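Side-chain contacts in ORC2 (Aeropyrum pernix, PDB 1W5T), which binds DNA and ATP and takes part in regulating DNA replication as a member of the Cdc6/Orc family of AAA+ ATPases: residues Asn99-Thr102 and Ile103-Ile107; Ala305-Ile308 and His309-Ile312. One frame throughout, in Å; residues are numbered along the deposited sequence.

How the contacts relate
Contacts 1 and 2 are both first turns of helices led by a polar N-cap residue, but they stand in separate domains. Residues 99-107 begin helix 100-111 of the AAA+ domain; residues 305-312 lead into helix 308-322 of the winged-helix domain, centres about 36 Å apart. Contact 1 is partly buried: L100 and L104 face helix 122-136, and I103 the parallel sheet, whereas its polar cap and a serine lie on a partly exposed flank. Contact 2 is the more buried, built on two apolar pairs round its helix start, with three helices packed about it. Chemistry differs accordingly: an asparagine caps a backbone amide in contact 1, a weak serine cap sits beside leucine and isoleucine packing in contact 2.

Contact 1. Residues Asn99-Thr102 and Ile103-Ile107; sequences NLYT and ILSLI
From N99 to T102 each backbone carbonyl accepts the amide four residues on, from I103 to L106, the I103 N to N99 O bond measuring 3.1 Å and running nearly straight at 173°. This is the N-terminal turn of helix 100-111 in the AAA+ domain, and N99 is its N-cap. Asparagine suits the place because its short amide can fold back over the first turn: OD1 accepts from T102 N at 2.8 Å, the donor tilted 29° from the amide plane. That bond occupies an amide at the helix start that lacks the usual carbonyl four residues back and has otherwise a weak bond to N99 O.

Farther along, S105 adds a side-chain bond within the helix. A chi1 of 64° swings its OG back over the preceding turn, where it gives a hydrogen bond to T102 O at 3.2 Å, so this carbonyl serves two donors, S105 OG and L106 N. Without the hydroxyl, as with an alanine here, T102 O would probably lose one of these two donors, and with it the side-chain link across that turn.

Leucine and isoleucine suit the inward flank. L100 and L104, one turn apart, both rest on A122 of helix 122-136, while I103 reaches L144 of strand 139-145. Y101 combines a ring against I125 with a hydroxyl bonded to V117 O. Between the two leucines the nearest side-chain atoms are the branch carbons, L100 CG and L104 CG, 4.4 Å apart.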
loop_
_atom_site.group_PDB
_atom_site.type_symbol
_atom_site.label_atom_id
_atom_site.label_comp_id
_atom_site.label_asym_id
_atom_site.label_seq_id
_atom_site.Cartn_x
_atom_site.Cartn_y
_atom_site.Cartn_z
ATOM N N ASN A 99 -3.279 -19.259 5.971
ATOM C CA ASN A 99 -2.356 -20.269 5.453
ATOM C C ASN A 99 -2.361 -20.337 3.925
ATOM O O ASN A 99 -3.240 -19.764 3.271
ATOM C CB ASN A 99 -2.728 -21.640 6.012
ATOM C CG ASN A 99 -4.227 -21.868 6.019
ATOM O OD1 ASN A 99 -4.925 -21.489 5.069
ATOM N ND2 ASN A 99 -4.744 -22.466 7.107
ATOM N N LEU A 100 -1.377 -21.046 3.365
ATOM C CA LEU A 100 -1.265 -21.250 1.934
ATOM C C LEU A 100 -2.463 -22.039 1.411
ATOM O O LEU A 100 -2.930 -21.825 0.280
ATOM C CB LEU A 100 0.042 -21.973 1.589
ATOM C CG LEU A 100 0.508 -21.935 0.123
ATOM C CD1 LEU A 100 0.906 -20.526 -0.346
ATOM C CD2 LEU A 100 1.676 -22.888 -0.107
ATOM N N TYR A 101 -2.968 -22.952 2.238
ATOM C CA TYR A 101 -4.134 -23.716 1.851
ATOM C C TYR A 101 -5.302 -22.759 1.542
ATOM O O TYR A 101 -6.024 -22.968 0.570
ATOM C CB TYR A 101 -4.520 -24.757 2.918
ATOM C CG TYR A 101 -5.866 -25.397 2.612
ATOM C CD1 TYR A 101 -5.959 -26.571 1.870
ATOM C CD2 TYR A 101 -7.059 -24.794 3.046
ATOM C CE1 TYR A 101 -7.224 -27.129 1.582
ATOM C CE2 TYR A 101 -8.285 -25.336 2.771
ATOM C CZ TYR A 101 -8.370 -26.491 2.045
ATOM O OH TYR A 101 -9.617 -27.013 1.781
ATOM N N THR A 102 -5.478 -21.733 2.375
ATOM C CA THR A 102 -6.574 -20.787 2.184
ATOM C C THR A 102 -6.326 -19.865 0.981
ATOM O O THR A 102 -7.219 -19.672 0.185
ATOM C CB THR A 102 -6.866 -19.964 3.488
ATOM O OG1 THR A 102 -7.151 -20.859 4.569
ATOM C CG2 THR A 102 -8.163 -19.161 3.377
ATOM N N ILE A 103 -5.116 -19.334 0.848
ATOM C CA ILE A 103 -4.722 -18.545 -0.334
ATOM C C ILE A 103 -5.071 -19.281 -1.645
ATOM O O ILE A 103 -5.750 -18.738 -2.536
ATOM C CB ILE A 103 -3.209 -18.127 -0.234
ATOM C CG1 ILE A 103 -3.050 -17.028 0.829
ATOM C CG2 ILE A 103 -2.653 -17.641 -1.591
ATOM C CD1 ILE A 103 -1.728 -17.019 1.568
ATOM N N LEU A 104 -4.666 -20.553 -1.693
ATOM C CA LEU A 104 -4.910 -21.409 -2.836
ATOM C C LEU A 104 -6.380 -21.670 -3.137
ATOM O O LEU A 104 -6.803 -21.665 -4.304
ATOM C CB LEU A 104 -4.166 -22.727 -2.690
ATOM C CG LEU A 104 -2.661 -22.633 -2.853
ATOM C CD1 LEU A 104 -2.184 -24.056 -2.833
ATOM C CD2 LEU A 104 -2.206 -21.942 -4.108
ATOM N N SER A 105 -7.185 -21.881 -2.114
ATOM C CA SER A 105 -8.578 -22.198 -2.428
ATOM C C SER A 105 -9.302 -20.930 -2.870
ATOM O O SER A 105 -10.210 -20.964 -3.699
ATOM C CB SER A 105 -9.266 -22.915 -1.267
ATOM O OG SER A 105 -9.323 -22.067 -0.138
ATOM N N LEU A 106 -8.862 -19.793 -2.357
ATOM C CA LEU A 106 -9.338 -18.523 -2.888
ATOM C C LEU A 106 -8.935 -18.379 -4.371
ATOM O O LEU A 106 -9.763 -18.024 -5.199
ATOM C CB LEU A 106 -8.853 -17.338 -2.030
ATOM C CG LEU A 106 -9.563 -17.205 -0.670
ATOM C CD1 LEU A 106 -8.869 -16.139 0.190
ATOM C CD2 LEU A 106 -11.092 -16.940 -0.761
ATOM N N ILE A 107 -7.696 -18.706 -4.719
ATOM C CA ILE A 107 -7.295 -18.619 -6.125
ATOM C C ILE A 107 -8.150 -19.539 -7.055
ATOM O O ILE A 107 -8.571 -19.078 -8.121
ATOM C CB ILE A 107 -5.747 -18.822 -6.315
ATOM C CG1 ILE A 107 -4.951 -17.677 -5.674
ATOM C CG2 ILE A 107 -5.394 -18.973 -7.781
ATOM C CD1 ILE A 107 -3.491 -18.024 -5.410
#

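Contact 2. Residues Ala305-Ile308 and His309-Ile312; sequences ALSI and HELI
S307 meets H309, E310 and L311 at the start of helix 308-322 in the winged-helix domain, where it is the N-cap. The hydrogen bonds come first. S307 O accepts from L311 N at 3.0 Å, nearly in line with its C=O, and I308 O takes I312 N at 2.8 Å, closing the opening turn. The cap itself is weak: S307 OG receives H309 N at 3.4 Å with a bent angle of 137°. Serine suits this position because its short hydroxyl can turn back to an amide at the helix start.

The polar side chains of H309 and E310 are buried, and each finds a partner on a neighbouring helix. An unusual chi1 of -24° brings E310 CG to 3.1 Å from S307 OG, and the bend at chi2 carries the carboxylate on past the serine, where OE2 is hydrogen-bonded to H361 ND1 of helix 352-364. A glutamate so near a helix N-terminus is probably favoured by the amides and dipole there. H309 ND1 bonds to Y337 OH, joining the turn to helix 330-345.

Apolar contacts fill the remaining sides. L311 CD1 slants across L306, just ahead of the cap, coming within 3.5 Å of L306 CB, while CG of L306 rests near E310 CB. The branched ends suit buried positions: L306 meets L365, L311 meets I402 and I403 of helix 392-408, I308 leans on the same helix, and I312 turns to Y337 and Y345. One turn apart, I308 and I312 lean alongside each other on one face of the helix, with I308 CG2 3.5 Å from I312 CD1.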
loop_
_atom_site.group_PDB
_atom_site.type_symbol
_atom_site.label_atom_id
_atom_site.label_comp_id
_atom_site.label_asym_id
_atom_site.label_seq_id
_atom_site.Cartn_x
_atom_site.Cartn_y
_atom_site.Cartn_z
ATOM N N ALA A 305 4.646 -1.704 18.286
ATOM C CA ALA A 305 5.852 -2.478 18.022
ATOM C C ALA A 305 7.112 -1.769 18.496
ATOM O O ALA A 305 8.173 -2.367 18.588
ATOM C CB ALA A 305 5.975 -2.785 16.539
ATOM N N LEU A 306 7.008 -0.492 18.795
ATOM C CA LEU A 306 8.185 0.286 19.193
ATOM C C LEU A 306 8.438 0.150 20.698
ATOM O O LEU A 306 7.500 0.110 21.461
ATOM C CB LEU A 306 7.937 1.761 18.844
ATOM C CG LEU A 306 8.554 2.335 17.578
ATOM C CD1 LEU A 306 8.711 1.254 16.444
ATOM C CD2 LEU A 306 7.847 3.654 17.125
ATOM N N SER A 307 9.699 0.102 21.101
ATOM C CA SER A 307 10.117 0.232 22.489
ATOM C C SER A 307 9.810 1.612 23.134
ATOM O O SER A 307 9.719 2.627 22.458
ATOM C CB SER A 307 11.604 -0.095 22.594
ATOM O OG SER A 307 12.417 1.064 22.594
ATOM N N ILE A 308 9.629 1.611 24.446
ATOM C CA ILE A 308 9.254 2.783 25.241
ATOM C C ILE A 308 10.147 3.961 24.902
ATOM O O ILE A 308 9.727 5.105 24.854
ATOM C CB ILE A 308 9.422 2.457 26.761
ATOM C CG1 ILE A 308 8.503 1.321 27.187
ATOM C CG2 ILE A 308 9.156 3.659 27.623
ATOM C CD1 ILE A 308 8.837 0.760 28.565
ATOM N N HIS A 309 11.401 3.637 24.643
ATOM C CA HIS A 309 12.414 4.638 24.495
ATOM C C HIS A 309 12.360 5.349 23.170
ATOM O O HIS A 309 12.487 6.569 23.134
ATOM C CB HIS A 309 13.764 4.059 24.875
ATOM C CG HIS A 309 14.000 4.122 26.351
ATOM N ND1 HIS A 309 14.555 5.228 26.966
ATOM C CD2 HIS A 309 13.645 3.277 27.348
ATOM C CE1 HIS A 309 14.575 5.037 28.274
ATOM N NE2 HIS A 309 14.030 3.860 28.530
ATOM N N GLU A 310 12.085 4.592 22.108
ATOM C CA GLU A 310 11.720 5.178 20.817
ATOM C C GLU A 310 10.480 6.046 20.942
ATOM O O GLU A 310 10.435 7.133 20.399
ATOM C CB GLU A 310 11.488 4.119 19.750
ATOM C CG GLU A 310 12.191 2.810 20.024
ATOM C CD GLU A 310 12.606 2.082 18.771
ATOM O OE1 GLU A 310 12.509 0.853 18.781
ATOM O OE2 GLU A 310 13.032 2.728 17.795
ATOM N N LEU A 311 9.492 5.555 21.672
ATOM C CA LEU A 311 8.221 6.234 21.853
ATOM C C LEU A 311 8.398 7.577 22.592
ATOM O O LEU A 311 7.752 8.574 22.260
ATOM C CB LEU A 311 7.277 5.304 22.628
ATOM C CG LEU A 311 6.183 4.412 22.021
ATOM C CD1 LEU A 311 6.254 4.279 20.527
ATOM C CD2 LEU A 311 6.142 3.021 22.686
ATOM N N ILE A 312 9.272 7.595 23.601
ATOM C CA ILE A 312 9.623 8.837 24.284
ATOM C C ILE A 312 10.261 9.890 23.333
ATOM O O ILE A 312 9.947 11.070 23.395
ATOM C CB ILE A 312 10.519 8.562 25.545
ATOM C CG1 ILE A 312 9.702 7.899 26.639
ATOM C CG2 ILE A 312 11.062 9.846 26.124
ATOM C CD1 ILE A 312 10.502 6.887 27.412
#